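Local coordinates for protein VIN1 (Oscarella pearsei, PDB 6BFI) that probably binds actin filaments and may play a part in cell-cell adhesion, as a sponge homologue of vinculin, at residues A[526-531]-A[581-586]. Numbering follows the deposited sequence.
Sequences KLIAKA and AVVTSP
With CG swung anti to the backbone N (chi1 -176°), Leu-527 extends a methyl to Val-582, whose own CG1 is likewise anti to its N (chi1 180°). The pairing illustrates how two helices pack together near one end of a helical bundle in this vinculin-family protein: the start of helix 524-550 lies beside the finish of helix 572-584, and branched aliphatic side chains span the gap. No hydrogen bond joins the two segments; apolar touch alone links them, and the CA atoms of Ile-528 and Val-583 stand 7.8 Å apart. Leu-527 CD2 lies 3.6 Å from Val-582 CG1 and 3.7 Å from Val-582 CB, the leucine meeting the valine at roughly a right angle. This pair is buried, and Phe-595 of helix 589-615 packs against both residues, while Ala-518 of helix 496-519 touches the leucine as well; four helices thus meet here. Just beyond the contact, Ser-585 leaves helical geometry, although its N still bonds to the O of Ala-581 (3.2 Å). The neighbouring pair, Ile-528 and Val-583, sits nearer the solvent, both members being partly exposed. They also cross almost perpendicularly, and they meet through single methyls, Ile-528 CG2 resting 3.5 Å from Val-583 CG1.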
ATOM      1  N   LYS A 526     -10.063  -0.540  43.822  1.00121.69           N
ATOM      2  CA  LYS A 526     -11.037  -0.430  42.742  1.00115.72           C
ATOM      3  C   LYS A 526     -11.137   0.999  42.226  1.00110.01           C
ATOM      4  O   LYS A 526     -11.340   1.213  41.024  1.00108.91           O
ATOM      5  CB  LYS A 526     -12.406  -0.914  43.223  1.00116.50           C
ATOM      6  CG  LYS A 526     -12.635  -2.408  43.081  1.00116.34           C
ATOM      7  CD  LYS A 526     -12.962  -2.771  41.642  1.00113.65           C
ATOM      8  CE  LYS A 526     -13.379  -4.226  41.518  1.00115.94           C
ATOM      9  NZ  LYS A 526     -13.800  -4.559  40.130  1.00113.37           N
ATOM     10  N   LEU A 527     -10.988   1.986  43.112  1.00108.35           N
ATOM     11  CA  LEU A 527     -11.140   3.375  42.697  1.00103.59           C
ATOM     12  C   LEU A 527      -9.949   3.847  41.871  1.00101.61           C
ATOM     13  O   LEU A 527     -10.127   4.529  40.857  1.00102.27           O
ATOM     14  CB  LEU A 527     -11.334   4.277  43.915  1.00100.09           C
ATOM     15  CG  LEU A 527     -11.609   5.740  43.561  1.00 95.04           C
ATOM     16  CD1 LEU A 527     -13.007   5.907  42.980  1.00 92.10           C
ATOM     17  CD2 LEU A 527     -11.412   6.631  44.768  1.00 97.92           C
ATOM     18  N   ILE A 528      -8.726   3.513  42.292  1.00101.47           N
ATOM     19  CA  ILE A 528      -7.561   3.916  41.506  1.00 97.85           C
ATOM     20  C   ILE A 528      -7.503   3.133  40.202  1.00 92.01           C
ATOM     21  O   ILE A 528      -7.110   3.671  39.159  1.00 92.92           O
ATOM     22  CB  ILE A 528      -6.262   3.755  42.318  1.00102.68           C
ATOM     23  CG1 ILE A 528      -6.242   2.415  43.054  1.00109.22           C
ATOM     24  CG2 ILE A 528      -6.084   4.918  43.272  1.00103.90           C
ATOM     25  CD1 ILE A 528      -5.027   2.218  43.937  1.00115.73           C
ATOM     26  N   ALA A 529      -7.887   1.855  40.234  1.00 91.01           N
ATOM     27  CA  ALA A 529      -7.900   1.060  39.012  1.00 86.39           C
ATOM     28  C   ALA A 529      -8.895   1.624  38.006  1.00 80.06           C
ATOM     29  O   ALA A 529      -8.547   1.890  36.847  1.00 74.93           O
ATOM     30  CB  ALA A 529      -8.225  -0.397  39.338  1.00 85.62           C
ATOM     31  N   LYS A 530     -10.142   1.829  38.440  1.00 78.94           N
ATOM     32  CA  LYS A 530     -11.166   2.342  37.536  1.00 76.48           C
ATOM     33  C   LYS A 530     -10.837   3.758  37.078  1.00 75.82           C
ATOM     34  O   LYS A 530     -11.045   4.108  35.909  1.00 72.17           O
ATOM     35  CB  LYS A 530     -12.530   2.292  38.222  1.00 78.48           C
ATOM     36  CG  LYS A 530     -13.707   2.162  37.266  1.00 78.89           C
ATOM     37  CD  LYS A 530     -13.492   1.012  36.292  1.00 77.53           C
ATOM     38  CE  LYS A 530     -14.770   0.219  36.071  1.00 79.58           C
ATOM     39  NZ  LYS A 530     -15.161  -0.546  37.286  1.00 83.83           N
ATOM     40  N   ALA A 531     -10.301   4.583  37.982  1.00 79.73           N
ATOM     41  CA  ALA A 531      -9.963   5.959  37.631  1.00 79.55           C
ATOM     42  C   ALA A 531      -8.846   6.010  36.595  1.00 77.17           C
ATOM     43  O   ALA A 531      -8.926   6.765  35.617  1.00 70.53           O
ATOM     44  CB  ALA A 531      -9.568   6.737  38.888  1.00 77.46           C
ATOM     45  N   ALA A 581      -6.449  11.648  46.170  1.00105.45           N
ATOM     46  CA  ALA A 581      -6.885  12.334  47.380  1.00 99.92           C
ATOM     47  C   ALA A 581      -8.012  11.580  48.075  1.00101.70           C
ATOM     48  O   ALA A 581      -8.130  11.641  49.304  1.00112.10           O
ATOM     49  CB  ALA A 581      -7.321  13.762  47.049  1.00 99.39           C
ATOM     50  N   VAL A 582      -8.843  10.861  47.316  1.00 99.30           N
ATOM     51  CA  VAL A 582      -9.864  10.030  47.945  1.00101.20           C
ATOM     52  C   VAL A 582      -9.225   8.822  48.618  1.00116.81           C
ATOM     53  O   VAL A 582      -9.628   8.426  49.719  1.00106.68           O
ATOM     54  CB  VAL A 582     -10.938   9.604  46.928  1.00 98.37           C
ATOM     55  CG1 VAL A 582     -11.988   8.735  47.605  1.00100.74           C
ATOM     56  CG2 VAL A 582     -11.593  10.820  46.301  1.00105.36           C
ATOM     57  N   VAL A 583      -8.216   8.216  47.982  1.00109.97           N
ATOM     58  CA  VAL A 583      -7.550   7.094  48.639  1.00111.54           C
ATOM     59  C   VAL A 583      -6.800   7.549  49.883  1.00115.19           C
ATOM     60  O   VAL A 583      -6.537   6.736  50.777  1.00115.13           O
ATOM     61  CB  VAL A 583      -6.602   6.348  47.677  1.00110.91           C
ATOM     62  CG1 VAL A 583      -7.082   6.480  46.253  1.00107.05           C
ATOM     63  CG2 VAL A 583      -5.160   6.828  47.824  1.00113.33           C
ATOM     64  N   THR A 584      -6.459   8.838  49.977  1.00116.32           N
ATOM     65  CA  THR A 584      -5.814   9.340  51.185  1.00117.04           C
ATOM     66  C   THR A 584      -6.816   9.476  52.324  1.00126.22           C
ATOM     67  O   THR A 584      -6.563   9.020  53.445  1.00128.23           O
ATOM     68  CB  THR A 584      -5.134  10.680  50.901  1.00114.25           C
ATOM     69  OG1 THR A 584      -4.326  10.565  49.723  1.00110.64           O
ATOM     70  CG2 THR A 584      -4.251  11.083  52.071  1.00119.01           C
ATOM     71  N   SER A 585      -7.964  10.104  52.054  1.00132.57           N
ATOM     72  CA  SER A 585      -9.038  10.283  53.030  1.00141.05           C
ATOM     73  C   SER A 585     -10.316   9.689  52.448  1.00130.86           C
ATOM     74  O   SER A 585     -11.138  10.409  51.860  1.00143.16           O
ATOM     75  CB  SER A 585      -9.233  11.756  53.386  1.00119.08           C
ATOM     76  OG  SER A 585      -8.071  12.299  53.987  1.00125.25           O
ATOM     77  N   PRO A 586     -10.519   8.375  52.590  1.00139.46           N
ATOM     78  CA  PRO A 586     -11.719   7.746  52.014  1.00137.27           C
ATOM     79  C   PRO A 586     -13.018   8.164  52.682  1.00139.07           C
ATOM     80  O   PRO A 586     -14.088   7.922  52.108  1.00143.11           O
ATOM     81  CB  PRO A 586     -11.461   6.244  52.211  1.00140.04           C
ATOM     82  CG  PRO A 586      -9.986   6.126  52.457  1.00140.96           C
ATOM     83  CD  PRO A 586      -9.602   7.382  53.172  1.00142.93           C
TER